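Long-range contacts in endoglucanase A (Clostridium acetobutylicum, PDB 3IK2), which probably hydrolyses internal beta-1,4-glucosidic bonds of cellulose and related glucans, as a glycoside hydrolase of family 44: residues Glu132-Gly137 against Tyr151-Val156; Ser428-Val433 against Ile444-Asn449. One frame throughout, in Å; residues are numbered along the deposited sequence.

Contact 1 of 2, residues Glu132-Gly137 against Tyr151-Val156; sequences EFNKNG and YMDEFV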
loop_
_atom_site.group_PDB
_atom_site.type_symbol
_atom_site.label_atom_id
_atom_site.label_comp_id
_atom_site.label_asym_id
_atom_site.label_seq_id
_atom_site.Cartn_x
_atom_site.Cartn_y
_atom_site.Cartn_z
ATOM N N GLU A 132 8.335 -9.926 -23.770
ATOM C CA GLU A 132 7.174 -10.643 -24.285
ATOM C C GLU A 132 6.485 -11.322 -23.127
ATOM O O GLU A 132 7.146 -11.771 -22.191
ATOM C CB GLU A 132 7.587 -11.716 -25.292
ATOM C CG GLU A 132 8.447 -11.222 -26.431
ATOM C CD GLU A 132 7.677 -10.391 -27.436
ATOM O OE1 GLU A 132 8.329 -9.614 -28.141
ATOM O OE2 GLU A 132 6.431 -10.476 -27.508
ATOM N N PHE A 133 5.162 -11.427 -23.182
ATOM C CA PHE A 133 4.413 -12.103 -22.103
ATOM C C PHE A 133 4.481 -13.647 -22.120
ATOM O O PHE A 133 4.600 -14.303 -21.066
ATOM C CB PHE A 133 2.973 -11.562 -22.027
ATOM C CG PHE A 133 2.903 -10.078 -21.701
ATOM C CD1 PHE A 133 3.853 -9.484 -20.850
ATOM C CD2 PHE A 133 1.895 -9.285 -22.231
ATOM C CE1 PHE A 133 3.800 -8.112 -20.528
ATOM C CE2 PHE A 133 1.821 -7.930 -21.927
ATOM C CZ PHE A 133 2.774 -7.333 -21.065
ATOM N N ASN A 134 4.446 -14.207 -23.319
ATOM C CA ASN A 134 4.420 -15.653 -23.530
ATOM C C ASN A 134 5.572 -16.127 -24.389
ATOM O O ASN A 134 5.829 -15.559 -25.436
ATOM C CB ASN A 134 3.093 -16.040 -24.171
ATOM C CG ASN A 134 1.935 -15.789 -23.249
ATOM O OD1 ASN A 134 1.713 -16.555 -22.304
ATOM N ND2 ASN A 134 1.212 -14.689 -23.478
ATOM N N LYS A 135 6.253 -17.173 -23.941
ATOM C CA LYS A 135 7.434 -17.688 -24.644
ATOM C C LYS A 135 7.043 -18.497 -25.853
ATOM O O LYS A 135 7.749 -18.484 -26.862
ATOM C CB LYS A 135 8.334 -18.511 -23.723
ATOM C CG LYS A 135 9.773 -18.654 -24.238
ATOM C CD LYS A 135 10.584 -19.587 -23.335
ATOM C CE LYS A 135 11.981 -19.842 -23.889
ATOM N NZ LYS A 135 12.841 -20.651 -22.967
ATOM N N ASN A 136 5.908 -19.191 -25.764
ATOM C CA ASN A 136 5.425 -20.047 -26.866
ATOM C C ASN A 136 6.404 -21.161 -27.298
ATOM O O ASN A 136 6.176 -21.827 -28.313
ATOM C CB ASN A 136 4.948 -19.223 -28.094
ATOM C CG ASN A 136 3.943 -18.141 -27.721
ATOM O OD1 ASN A 136 2.845 -18.438 -27.227
ATOM N ND2 ASN A 136 4.318 -16.874 -27.939
ATOM N N GLY A 137 7.479 -21.330 -26.531
ATOM C CA GLY A 137 8.284 -22.543 -26.496
ATOM C C GLY A 137 8.437 -22.992 -25.031
ATOM O O GLY A 137 7.933 -22.330 -24.113
ATOM N N TYR A 151 11.005 -13.130 -21.149
ATOM C CA TYR A 151 9.642 -13.700 -21.131
ATOM C C TYR A 151 9.045 -13.712 -19.723
ATOM O O TYR A 151 9.634 -14.286 -18.813
ATOM C CB TYR A 151 9.642 -15.139 -21.726
ATOM C CG TYR A 151 10.132 -15.120 -23.148
ATOM C CD1 TYR A 151 9.231 -14.918 -24.212
ATOM C CD2 TYR A 151 11.500 -15.199 -23.433
ATOM C CE1 TYR A 151 9.682 -14.840 -25.530
ATOM C CE2 TYR A 151 11.960 -15.127 -24.747
ATOM C CZ TYR A 151 11.045 -14.945 -25.784
ATOM O OH TYR A 151 11.488 -14.862 -27.076
ATOM N N MET A 152 7.888 -13.068 -19.556
ATOM C CA MET A 152 7.210 -13.008 -18.261
ATOM C C MET A 152 6.690 -14.351 -17.751
ATOM O O MET A 152 6.742 -14.610 -16.558
ATOM C CB MET A 152 6.114 -11.915 -18.236
ATOM C CG MET A 152 6.689 -10.508 -18.380
ATOM S SD MET A 152 7.874 -10.100 -17.076
ATOM C CE MET A 152 9.427 -10.140 -17.948
ATOM N N ASP A 153 6.216 -15.218 -18.632
ATOM C CA ASP A 153 5.754 -16.540 -18.158
ATOM C C ASP A 153 6.907 -17.366 -17.607
ATOM O O ASP A 153 6.762 -18.064 -16.612
ATOM C CB ASP A 153 4.997 -17.326 -19.241
ATOM C CG ASP A 153 5.792 -17.521 -20.529
ATOM O OD1 ASP A 153 6.896 -16.973 -20.748
ATOM O OD2 ASP A 153 5.253 -18.224 -21.375
ATOM N N GLU A 154 8.053 -17.268 -18.272
ATOM C CA GLU A 154 9.239 -17.989 -17.875
ATOM C C GLU A 154 9.718 -17.521 -16.486
ATOM O O GLU A 154 10.177 -18.333 -15.669
ATOM C CB GLU A 154 10.322 -17.808 -18.946
ATOM C CG GLU A 154 11.532 -18.658 -18.728
ATOM C CD GLU A 154 12.412 -18.740 -19.946
ATOM O OE1 GLU A 154 12.924 -17.692 -20.382
ATOM O OE2 GLU A 154 12.573 -19.868 -20.479
ATOM N N PHE A 155 9.565 -16.217 -16.237
ATOM C CA PHE A 155 9.912 -15.557 -14.975
ATOM C C PHE A 155 9.045 -16.057 -13.811
ATOM O O PHE A 155 9.572 -16.429 -12.746
ATOM C CB PHE A 155 9.762 -14.029 -15.195
ATOM C CG PHE A 155 10.159 -13.148 -14.003
ATOM C CD1 PHE A 155 10.835 -13.661 -12.885
ATOM C CD2 PHE A 155 9.866 -11.783 -14.037
ATOM C CE1 PHE A 155 11.183 -12.797 -11.782
ATOM C CE2 PHE A 155 10.213 -10.927 -12.963
ATOM C CZ PHE A 155 10.867 -11.461 -11.836
ATOM N N VAL A 156 7.718 -16.065 -13.995
ATOM C CA VAL A 156 6.808 -16.451 -12.928
ATOM C C VAL A 156 7.065 -17.934 -12.659
ATOM O O VAL A 156 7.178 -18.356 -11.501
ATOM C CB VAL A 156 5.318 -16.224 -13.334
ATOM C CG1 VAL A 156 4.378 -16.609 -12.204
ATOM C CG2 VAL A 156 5.066 -14.765 -13.707
HETATM O O HOH W 1 9.812 -17.548 -28.168
#
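K135 lies across the aromatic ring of Y151 and reaches on to E154 at the start of helix 152-163. Its CG sits 3.7 Å from the Y151 ring centroid, 12° off the ring normal, a CH-pi contact over the face. With CG anti to the backbone N (chi1 -160°) and the chain extended beyond it, NZ clears the ring and forms a salt bridge with E154, NZ to OE2 2.6 Å. Beneath this, the packing is close and polar. K135 N donates a nearly straight hydrogen bond (171°) to D153 OD2 (2.9 Å) from the syn side, somewhat out of the carboxylate plane. E132 and Y151 form a parallel beta bridge. The carbonyls of E132 and F133 accept the amides of M152 (N to E132 O 3.0 Å) and D153 (N to F133 O 3.1 Å), the first residues after the N-cap Y151, where strand 149-151 passes directly into the helix. F133 turns a ring edge to M152 CG and packs on Q207, L208 and V211 of helix 198-215.

The outer end is looser: a water bound to K135 O links weakly to Y151 OH, and the E132 carboxylate leads away to K130. The Y151 side chain lies about 5 Å from the calcium ion bound by E48, D144, D147 and S149. E154 OE2 takes both K135 NZ and S140 N, and D153 receives K135 N and, weakly, E154 N; both carboxylates would be expected to be held as anions.

Contact 2 of 2, residues Ser428-Val433 against Ile444-Asn449; sequences STYASV and IVMNKN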
loop_
_atom_site.group_PDB
_atom_site.type_symbol
_atom_site.label_atom_id
_atom_site.label_comp_id
_atom_site.label_asym_id
_atom_site.label_seq_id
_atom_site.Cartn_x
_atom_site.Cartn_y
_atom_site.Cartn_z
ATOM N N SER A 428 -9.064 10.328 16.476
ATOM C CA SER A 428 -9.425 9.122 15.704
ATOM C C SER A 428 -9.541 7.952 16.659
ATOM O O SER A 428 -8.733 7.831 17.558
ATOM C CB SER A 428 -8.392 8.803 14.623
ATOM O OG SER A 428 -8.510 9.718 13.563
ATOM N N THR A 429 -10.561 7.115 16.477
ATOM C CA THR A 429 -10.793 5.940 17.348
ATOM C C THR A 429 -11.178 4.723 16.501
ATOM O O THR A 429 -12.065 4.806 15.650
ATOM C CB THR A 429 -11.926 6.165 18.412
ATOM O OG1 THR A 429 -13.176 6.448 17.743
ATOM C CG2 THR A 429 -11.550 7.298 19.419
ATOM N N TYR A 430 -10.486 3.611 16.744
ATOM C CA TYR A 430 -10.750 2.334 16.077
ATOM C C TYR A 430 -10.863 1.291 17.169
ATOM O O TYR A 430 -10.101 1.312 18.116
ATOM C CB TYR A 430 -9.627 1.990 15.034
ATOM C CG TYR A 430 -9.454 3.109 13.995
ATOM C CD1 TYR A 430 -10.341 3.238 12.933
ATOM C CD2 TYR A 430 -8.439 4.078 14.124
ATOM C CE1 TYR A 430 -10.226 4.283 12.014
ATOM C CE2 TYR A 430 -8.303 5.102 13.203
ATOM C CZ TYR A 430 -9.206 5.204 12.160
ATOM O OH TYR A 430 -9.095 6.219 11.236
ATOM N N ALA A 431 -11.840 0.408 17.054
ATOM C CA ALA A 431 -11.965 -0.733 17.972
ATOM C C ALA A 431 -11.999 -2.017 17.186
ATOM O O ALA A 431 -12.566 -2.062 16.079
ATOM C CB ALA A 431 -13.224 -0.596 18.845
ATOM N N SER A 432 -11.391 -3.060 17.735
ATOM C CA SER A 432 -11.425 -4.368 17.103
ATOM C C SER A 432 -11.616 -5.507 18.108
ATOM O O SER A 432 -11.229 -5.419 19.295
ATOM C CB SER A 432 -10.153 -4.632 16.283
ATOM O OG SER A 432 -9.030 -4.694 17.135
ATOM N N VAL A 433 -12.186 -6.595 17.610
ATOM C CA VAL A 433 -12.285 -7.809 18.407
ATOM C C VAL A 433 -11.416 -8.860 17.689
ATOM O O VAL A 433 -11.015 -8.651 16.560
ATOM C CB VAL A 433 -13.798 -8.166 18.669
ATOM C CG1 VAL A 433 -14.001 -9.607 18.825
ATOM C CG2 VAL A 433 -14.329 -7.414 19.913
ATOM N N ILE A 444 -7.598 1.625 19.269
ATOM C CA ILE A 444 -6.637 2.685 18.936
ATOM C C ILE A 444 -7.306 4.024 19.144
ATOM O O ILE A 444 -8.405 4.282 18.619
ATOM C CB ILE A 444 -6.118 2.592 17.462
ATOM C CG1 ILE A 444 -5.520 1.222 17.183
ATOM C CG2 ILE A 444 -5.072 3.716 17.149
ATOM C CD1 ILE A 444 -4.241 0.928 17.963
ATOM N N VAL A 445 -6.644 4.875 19.925
ATOM C CA VAL A 445 -7.157 6.201 20.221
ATOM C C VAL A 445 -6.015 7.192 20.072
ATOM O O VAL A 445 -4.941 7.007 20.659
ATOM C CB VAL A 445 -7.786 6.268 21.662
ATOM C CG1 VAL A 445 -8.361 7.621 21.923
ATOM C CG2 VAL A 445 -8.900 5.269 21.791
ATOM N N MET A 446 -6.244 8.231 19.267
ATOM C CA MET A 446 -5.262 9.294 19.033
ATOM C C MET A 446 -5.900 10.659 19.305
ATOM O O MET A 446 -7.045 10.925 18.909
ATOM C CB MET A 446 -4.742 9.340 17.582
ATOM C CG MET A 446 -4.024 8.127 16.997
ATOM S SD MET A 446 -4.336 8.109 15.190
ATOM C CE MET A 446 -5.371 6.635 15.115
ATOM N N ASN A 447 -5.113 11.531 19.906
ATOM C CA ASN A 447 -5.471 12.913 20.077
ATOM C C ASN A 447 -4.660 13.725 19.053
ATOM O O ASN A 447 -3.460 13.932 19.227
ATOM C CB ASN A 447 -5.198 13.337 21.544
ATOM C CG ASN A 447 -5.422 14.832 21.799
ATOM O OD1 ASN A 447 -5.853 15.576 20.931
ATOM N ND2 ASN A 447 -5.117 15.269 23.023
ATOM N N LYS A 448 -5.319 14.155 17.978
ATOM C CA LYS A 448 -4.664 14.939 16.919
ATOM C C LYS A 448 -4.498 16.431 17.308
ATOM O O LYS A 448 -3.870 17.201 16.578
ATOM C CB LYS A 448 -5.400 14.815 15.549
ATOM C CG LYS A 448 -5.690 13.380 15.034
ATOM C CD LYS A 448 -6.498 13.342 13.709
ATOM C CE LYS A 448 -8.013 13.401 13.952
ATOM N NZ LYS A 448 -8.843 13.424 12.686
ATOM N N ASN A 449 -5.052 16.829 18.449
ATOM C CA ASN A 449 -4.941 18.209 18.883
ATOM C C ASN A 449 -3.506 18.570 19.244
ATOM O O ASN A 449 -2.772 17.790 19.878
ATOM C CB ASN A 449 -5.919 18.576 20.023
ATOM C CG ASN A 449 -6.126 20.086 20.135
ATOM O OD1 ASN A 449 -5.299 20.813 20.700
ATOM N ND2 ASN A 449 -7.220 20.562 19.566
HETATM O O HOH W 2 -10.538 11.254 12.397
#
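The M446 methyl comes in at the edge of the Y430 ring, near the ring plane, with CE 3.8 Å from CE2, while the two side chains run at a slant to each other. A bend at chi3 (-112°) turns CE back over the neighbouring strand, where it also touches S428 CB at 3.8 Å. I444 CB lies farther off along the same CD2 side of the ring edge. Helix 361-376 covers the sheet face that carries S428, Y430, I444 and M446, and its D369 OD1 is hydrogen-bonded to both Y430 OH and S428 OG. T429 and V445 project from the other face side by side and pointing the same way: T429 CG2 lies 4.1 Å from both V445 CG1 and CG2.

The backbones beneath these side chains form the antiparallel beta hairpin of strands 427-433 and 440-447. Its T429/V445 face looks into the core of the beta-sandwich-like domain, where V445 packs on F456 and F458 of strand 454-461, while the opposite face meets the barrel-side helix. S428-M446 and Y430-I444 are hydrogen-bonded pairs, the latter closed by Y430 N to I444 O at 2.9 Å and I444 N to Y430 O at 2.8 Å; T429-V445 is the non-hydrogen-bonded pair between them.

Past the end of the strand, K448 bends at chi3 (-86°), which brings CE to 3.7 Å from S428 OG. A water donates to that hydroxyl oxygen and accepts from K448 NZ, which also bonds I424 O and Q305 OE1. Just before K448, N447 OD1 accepts from N449 N at 2.9 Å, making an Asx turn as the chain leaves the sheet.

In the fold
From the N terminus the chain first contributes strand 2-15 to the beta-sandwich domain, then builds the parallel eight-stranded barrel. Contact 1 closes the excursion 138-150 between barrel strands 99-103 and 174-177, the loop that carries most of the calcium ligands. After the last barrel strand, 379-384, the chain returns to the sandwich, where contact 2 closes the hairpin, whose turn is 434-439. The two follow in series, neither enclosing nor crossing the other, on opposite sides of the chain's centre, with nearest atoms about 34 Å apart. Contact 1 belongs to the barrel's far rim beside helix 198-215, contact 2 to the interface of sandwich and barrel, through helix 361-376.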